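Local coordinates for molybdenum-pterin-binding protein 2 (Clostridium pasteurianum, PDB 1GUG) that binds molybdenum, presumably as the oxyanion molybdate, and here holds the analogue tungstate in sites formed between its subunits, at residues I3-Q8 / T56-S61; T22-L27 / K34-I39. All blocks are in the same frame, centred on the assembly; numbering follows the deposited sequence.

Contact 1 (I3-Q8 / T56-S61). With WO4 (tungstate(VI)ion), chain O.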
loop_
_atom_site.group_PDB
_atom_site.type_symbol
_atom_site.label_atom_id
_atom_site.label_comp_id
_atom_site.label_asym_id
_atom_site.label_seq_id
_atom_site.Cartn_x
_atom_site.Cartn_y
_atom_site.Cartn_z
ATOM N N ILE D 3 16.013 4.868 6.493
ATOM C CA ILE D 3 14.733 5.052 5.812
ATOM C C ILE D 3 13.632 5.269 6.839
ATOM O O ILE D 3 13.733 4.820 7.967
ATOM C CB ILE D 3 14.447 3.839 4.899
ATOM C CG1 ILE D 3 13.300 4.145 3.917
ATOM C CG2 ILE D 3 14.231 2.571 5.726
ATOM C CD1 ILE D 3 13.299 3.263 2.703
ATOM N N SER D 4 12.591 5.975 6.443
ATOM C CA SER D 4 11.502 6.330 7.352
ATOM C C SER D 4 10.653 5.133 7.789
ATOM O O SER D 4 10.007 5.188 8.844
ATOM C CB SER D 4 10.598 7.357 6.674
ATOM O OG SER D 4 10.078 6.863 5.450
ATOM N N ALA D 5 10.632 4.064 6.990
ATOM C CA ALA D 5 9.816 2.887 7.356
ATOM C C ALA D 5 10.186 2.393 8.758
ATOM O O ALA D 5 11.324 1.985 8.983
ATOM C CB ALA D 5 10.007 1.756 6.347
ATOM N N ARG D 6 9.221 2.371 9.673
ATOM C CA ARG D 6 9.498 2.119 11.088
ATOM C C ARG D 6 9.630 0.663 11.485
ATOM O O ARG D 6 10.093 0.361 12.586
ATOM C CB ARG D 6 8.478 2.845 11.971
ATOM C CG ARG D 6 8.580 4.367 11.777
ATOM C CD ARG D 6 7.938 5.205 12.871
ATOM N NE ARG D 6 8.593 5.086 14.186
ATOM C CZ ARG D 6 9.712 5.728 14.533
ATOM N NH1 ARG D 6 10.336 6.527 13.667
ATOM N NH2 ARG D 6 10.217 5.566 15.756
ATOM N N ASN D 7 9.276 -0.239 10.585
ATOM C CA ASN D 7 9.331 -1.661 10.902
ATOM C C ASN D 7 10.465 -2.320 10.150
ATOM O O ASN D 7 10.447 -2.371 8.929
ATOM C CB ASN D 7 7.988 -2.317 10.553
ATOM C CG ASN D 7 6.852 -1.706 11.354
ATOM O OD1 ASN D 7 6.785 -1.879 12.570
ATOM N ND2 ASN D 7 6.008 -0.918 10.691
ATOM N N GLN D 8 11.477 -2.769 10.890
ATOM C CA GLN D 8 12.640 -3.391 10.260
ATOM C C GLN D 8 12.961 -4.656 11.058
ATOM O O GLN D 8 13.417 -4.590 12.202
ATOM C CB GLN D 8 13.827 -2.398 10.196
ATOM C CG GLN D 8 13.452 -1.125 9.433
ATOM C CD GLN D 8 14.591 -0.123 9.261
ATOM O OE1 GLN D 8 15.765 -0.466 9.435
ATOM N NE2 GLN D 8 14.239 1.119 8.912
ATOM N N THR D 56 16.750 -8.372 5.986
ATOM C CA THR D 56 15.832 -7.631 6.838
ATOM C C THR D 56 14.507 -7.361 6.094
ATOM O O THR D 56 14.532 -6.935 4.954
ATOM C CB THR D 56 16.485 -6.296 7.258
ATOM O OG1 THR D 56 17.608 -6.568 8.135
ATOM C CG2 THR D 56 15.568 -5.487 8.151
ATOM N N ALA D 57 13.366 -7.643 6.727
ATOM C CA ALA D 57 12.063 -7.300 6.127
ATOM C C ALA D 57 11.681 -5.892 6.572
ATOM O O ALA D 57 11.858 -5.528 7.741
ATOM C CB ALA D 57 10.998 -8.294 6.553
ATOM N N VAL D 58 11.181 -5.103 5.633
ATOM C CA VAL D 58 10.862 -3.703 5.896
ATOM C C VAL D 58 9.391 -3.392 5.533
ATOM O O VAL D 58 8.931 -3.743 4.435
ATOM C CB VAL D 58 11.828 -2.786 5.084
ATOM C CG1 VAL D 58 11.436 -1.334 5.228
ATOM C CG2 VAL D 58 13.278 -3.005 5.541
ATOM N N VAL D 59 8.656 -2.785 6.475
ATOM C CA VAL D 59 7.244 -2.389 6.255
ATOM C C VAL D 59 6.966 -0.954 6.681
ATOM O O VAL D 59 7.327 -0.553 7.785
ATOM C CB VAL D 59 6.266 -3.299 7.054
ATOM C CG1 VAL D 59 4.789 -2.987 6.685
ATOM C CG2 VAL D 59 6.563 -4.752 6.790
ATOM N N LYS D 60 6.314 -0.182 5.816
ATOM C CA LYS D 60 5.913 1.185 6.162
ATOM C C LYS D 60 4.780 1.172 7.226
ATOM O O LYS D 60 3.897 0.337 7.136
ATOM C CB LYS D 60 5.449 1.901 4.877
ATOM C CG LYS D 60 5.316 3.438 5.031
ATOM C CD LYS D 60 4.787 4.051 3.724
ATOM C CE LYS D 60 4.882 5.572 3.813
ATOM N NZ LYS D 60 3.920 6.139 4.821
ATOM N N SER D 61 4.807 2.083 8.211
ATOM C CA SER D 61 3.820 2.072 9.319
ATOM C C SER D 61 2.365 2.136 8.868
ATOM O O SER D 61 1.476 1.533 9.490
ATOM C CB SER D 61 4.087 3.244 10.291
ATOM O OG SER D 61 5.385 3.167 10.826
HETATM W W WO4 O . 6.831 5.589 7.899
HETATM O O1 WO4 O . 7.327 6.877 9.033
HETATM O O2 WO4 O . 7.780 5.612 6.477
HETATM O O3 WO4 O . 5.164 5.856 7.404
HETATM O O4 WO4 O . 6.848 3.979 8.639
#

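Contact 2 (T22-L27 / K34-I39). With WO4 (tungstate(VI)ion), chain N; WO4 (tungstate(VI)ion), chain M.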
loop_
_atom_site.group_PDB
_atom_site.type_symbol
_atom_site.label_atom_id
_atom_site.label_comp_id
_atom_site.label_asym_id
_atom_site.label_seq_id
_atom_site.Cartn_x
_atom_site.Cartn_y
_atom_site.Cartn_z
ATOM N N THR D 22 6.746 -11.545 -10.363
ATOM C CA THR D 22 7.009 -11.442 -8.921
ATOM C C THR D 22 7.750 -12.645 -8.343
ATOM O O THR D 22 8.028 -13.612 -9.053
ATOM C CB THR D 22 5.701 -11.270 -8.128
ATOM O OG1 THR D 22 4.825 -12.356 -8.430
ATOM C CG2 THR D 22 4.937 -10.001 -8.570
ATOM N N ALA D 23 8.078 -12.553 -7.053
ATOM C CA ALA D 23 8.819 -13.590 -6.339
ATOM C C ALA D 23 8.414 -13.506 -4.867
ATOM O O ALA D 23 8.144 -12.390 -4.351
ATOM C CB ALA D 23 10.319 -13.369 -6.470
ATOM N N GLU D 24 8.334 -14.673 -4.217
ATOM C CA GLU D 24 7.939 -14.770 -2.805
ATOM C C GLU D 24 9.120 -15.158 -1.911
ATOM O O GLU D 24 9.811 -16.153 -2.178
ATOM C CB GLU D 24 6.824 -15.795 -2.639
ATOM C CG GLU D 24 6.342 -15.934 -1.195
ATOM C CD GLU D 24 5.511 -17.175 -1.017
ATOM O OE1 GLU D 24 6.111 -18.264 -0.843
ATOM O OE2 GLU D 24 4.277 -17.054 -1.084
ATOM N N VAL D 25 9.341 -14.380 -0.853
ATOM C CA VAL D 25 10.432 -14.635 0.075
ATOM C C VAL D 25 9.849 -14.831 1.464
ATOM O O VAL D 25 9.029 -14.015 1.922
ATOM C CB VAL D 25 11.409 -13.430 0.134
ATOM C CG1 VAL D 25 12.606 -13.725 1.066
ATOM C CG2 VAL D 25 11.852 -13.032 -1.281
ATOM N N VAL D 26 10.239 -15.922 2.124
ATOM C CA VAL D 26 9.777 -16.203 3.475
ATOM C C VAL D 26 10.982 -16.174 4.419
ATOM O O VAL D 26 11.995 -16.852 4.161
ATOM C CB VAL D 26 9.113 -17.583 3.560
ATOM C CG1 VAL D 26 8.620 -17.865 4.980
ATOM C CG2 VAL D 26 7.950 -17.676 2.569
ATOM N N LEU D 27 10.880 -15.349 5.459
ATOM C CA LEU D 27 11.958 -15.188 6.444
ATOM C C LEU D 27 11.529 -15.670 7.826
ATOM O O LEU D 27 10.422 -15.383 8.264
ATOM C CB LEU D 27 12.307 -13.708 6.621
ATOM C CG LEU D 27 12.891 -12.821 5.529
ATOM C CD1 LEU D 27 13.250 -11.405 6.083
ATOM C CD2 LEU D 27 14.105 -13.455 4.908
ATOM N N LYS D 34 7.305 -15.705 11.505
ATOM C CA LYS D 34 7.616 -15.848 10.083
ATOM C C LYS D 34 7.053 -14.659 9.302
ATOM O O LYS D 34 5.942 -14.239 9.577
ATOM C CB LYS D 34 6.955 -17.103 9.562
ATOM C CG LYS D 34 7.396 -17.508 8.186
ATOM C CD LYS D 34 6.865 -18.903 7.822
ATOM C CE LYS D 34 7.294 -19.943 8.835
ATOM N NZ LYS D 34 7.035 -21.341 8.348
ATOM N N ILE D 35 7.827 -14.122 8.348
ATOM C CA ILE D 35 7.401 -13.001 7.500
ATOM C C ILE D 35 7.406 -13.430 6.031
ATOM O O ILE D 35 8.386 -14.015 5.564
ATOM C CB ILE D 35 8.388 -11.807 7.638
ATOM C CG1 ILE D 35 8.471 -11.320 9.086
ATOM C CG2 ILE D 35 7.989 -10.651 6.667
ATOM C CD1 ILE D 35 7.187 -10.740 9.593
ATOM N N THR D 36 6.340 -13.091 5.303
ATOM C CA THR D 36 6.219 -13.408 3.883
ATOM C C THR D 36 6.185 -12.112 3.074
ATOM O O THR D 36 5.405 -11.213 3.372
ATOM C CB THR D 36 4.923 -14.183 3.608
ATOM O OG1 THR D 36 4.935 -15.432 4.317
ATOM C CG2 THR D 36 4.832 -14.596 2.138
ATOM N N SER D 37 7.044 -12.036 2.066
ATOM C CA SER D 37 7.190 -10.849 1.221
ATOM C C SER D 37 6.986 -11.196 -0.247
ATOM O O SER D 37 7.504 -12.205 -0.708
ATOM C CB SER D 37 8.632 -10.319 1.390
ATOM O OG SER D 37 8.964 -9.372 0.395
ATOM N N ILE D 38 6.205 -10.386 -0.972
ATOM C CA ILE D 38 6.082 -10.550 -2.429
ATOM C C ILE D 38 6.622 -9.270 -3.068
ATOM O O ILE D 38 6.085 -8.182 -2.825
ATOM C CB ILE D 38 4.642 -10.895 -2.873
ATOM C CG1 ILE D 38 4.319 -12.346 -2.435
ATOM C CG2 ILE D 38 4.491 -10.736 -4.401
ATOM C CD1 ILE D 38 2.833 -12.734 -2.608
ATOM N N ILE D 39 7.721 -9.412 -3.816
ATOM C CA ILE D 39 8.437 -8.290 -4.456
ATOM C C ILE D 39 8.710 -8.649 -5.911
ATOM O O ILE D 39 8.274 -9.692 -6.366
ATOM C CB ILE D 39 9.778 -8.001 -3.724
ATOM C CG1 ILE D 39 10.614 -9.284 -3.610
ATOM C CG2 ILE D 39 9.522 -7.385 -2.341
ATOM C CD1 ILE D 39 12.108 -9.036 -3.186
HETATM W W WO4 N . 3.056 -13.835 -11.384
HETATM O O1 WO4 N . 2.687 -12.464 -10.238
HETATM O O2 WO4 N . 4.731 -13.799 -11.750
HETATM O O3 WO4 N . 2.651 -15.290 -10.564
HETATM O O4 WO4 N . 2.037 -13.634 -12.799
HETATM W W WO4 M . 9.777 -4.175 -5.036
HETATM O O1 WO4 M . 10.814 -5.340 -5.943
HETATM O O2 WO4 M . 10.248 -4.053 -3.389
HETATM O O3 WO4 M . 8.094 -4.758 -5.167
HETATM O O4 WO4 M . 9.834 -2.561 -5.838
#

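Contact 1 (I3-Q8 / T56-S61)
Asn-7 meets Val-59 with an N-H of its carboxamide: ND2 hydrogen-bonds to Val-59 O (3.2 Å, 153° at the hydrogen), almost in the amide plane but from above the plane of the accepting carbonyl. Ser-61 CA also sits near ND2, Val-64 of the same chain and Ile-35 of a second subunit pack on the side chain, and OD1 accepts from the backbone N of Thr-36 of that subunit; the two bonds fix the rotation of the group. With CG beside the backbone N (chi1 -61°), the amide folds back to the carbonyl that Asn-7 N reaches only weakly, at 3.4 Å from Val-59 O. The return bond from Val-59 N to Asn-7 O completes the antiparallel hydrogen-bonded pair.

The amide of Gln-8 is turned to its own segment, its NE2 bonding in plane to Ala-5 O at 3.0 Å, a bond that closes the turn leading into strand 7-18. From the same turn, Ala-5 CB touches Val-58 CG1 at 3.6 Å. Arg-6 touches the partner with its stem: CB passes 3.3 Å from Ser-61 OG, whereas the guanidinium leads away to a salt bridge with Glu-46 of a third subunit.

Ahead of strand 7-18 and beyond the end of strand 54-59, both segments turn polar atoms to the tungstate. Its O4 is gripped three times, by Arg-6 N and, each at 2.8 Å, by Ser-61 N and OG. Ser-4 OG bonds to O2, and the extended Lys-60 bends at its last torsion to bring NZ to O3 at 2.9 Å; NZ is also bonded to Thr-62. Ser-40 and Ser-43 of the third subunit add their hydroxyls. Backbone amides, hydroxyls and one lysine make this an interface oxyanion site of the Mop (TOBE) fold.

Contact 2 (T22-L27 / K34-I39)
Leu-27 and Ile-35 belong to a regular ladder of backbone hydrogen bonds that joins strands 22-29 and 33-40 into a beta hairpin. Three hydrogen-bonded pairs, Leu-27 with Ile-35, Val-25 with Ser-37 and Ala-23 with Ile-39, each exchange two bonds. The one from Leu-27 N to Ile-35 O is 2.8 Å long and nearly straight (171°); Ala-23 N to Ile-39 O is bent to 141°. Between the pairs, CA-H...O contacts fill the ladder, as from Glu-24 CA to Ser-37 O at 3.3 Å.

Side-chain contacts divide by face. On the side of Ala-23, Val-25, Leu-27, Ile-35 and Ile-39, the touch across the strands is light, Val-25 CG2 lying 4.4 Å from Ile-39 CD1; these side chains pack instead on Val-44 of helix 41-47 and on strand 7-18. Ser-37 shares this face, its OG hydrogen-bonded to Val-64 O of a second subunit. On the other face, Val-26 CG1 presses into the aliphatic chain of Lys-34, 3.5 Å from its CG, closer than usual van der Waals contact. Next along, Glu-24 and Thr-36 cross obliquely, with Glu-24 CG 3.9 Å from Thr-36 CG2. The carboxylate beyond lies near Asp-42 of a fifth subunit, a like-charge approach that could raise the pKa of one acid.

Anions lie at one end of the hairpin. A chi1 of 56° keeps Thr-22 OG1 near its backbone N, and both face one tungstate: OG1 bonds to O1 at 2.8 Å, N weakly to O2. Thr-22 of the fourth and fifth subunits also holds this ion. The approach of Ile-39 to a second tungstate is non-polar, CG2 lying 3.6 Å from O2. The chemistry implies a hairpin held by its backbone, with no salt bridge between 22-27 and 34-39.

Both contacts are largely buried and belong to one antiparallel sheet, but they hold different parts of it. Contact 2, its centre about 5 Å from that of the chain, joins the inner strand 22-29 to 33-40, the last strand of the sheet within this chain. Contact 1 is more peripheral, its centre about 10 Å out; it brings together strands 7-18 and 54-59, far apart in sequence, with two bridges within its segments, at the end of the pairing. They meet where Ala-57 packs on Leu-27 and Ile-35. Chemically, contact 1 is an anion site with a short sheet attached, contact 2 a sheet with anions at its end. The tungstate beside Ile-39 is bound by contact 1 residues of the third subunit.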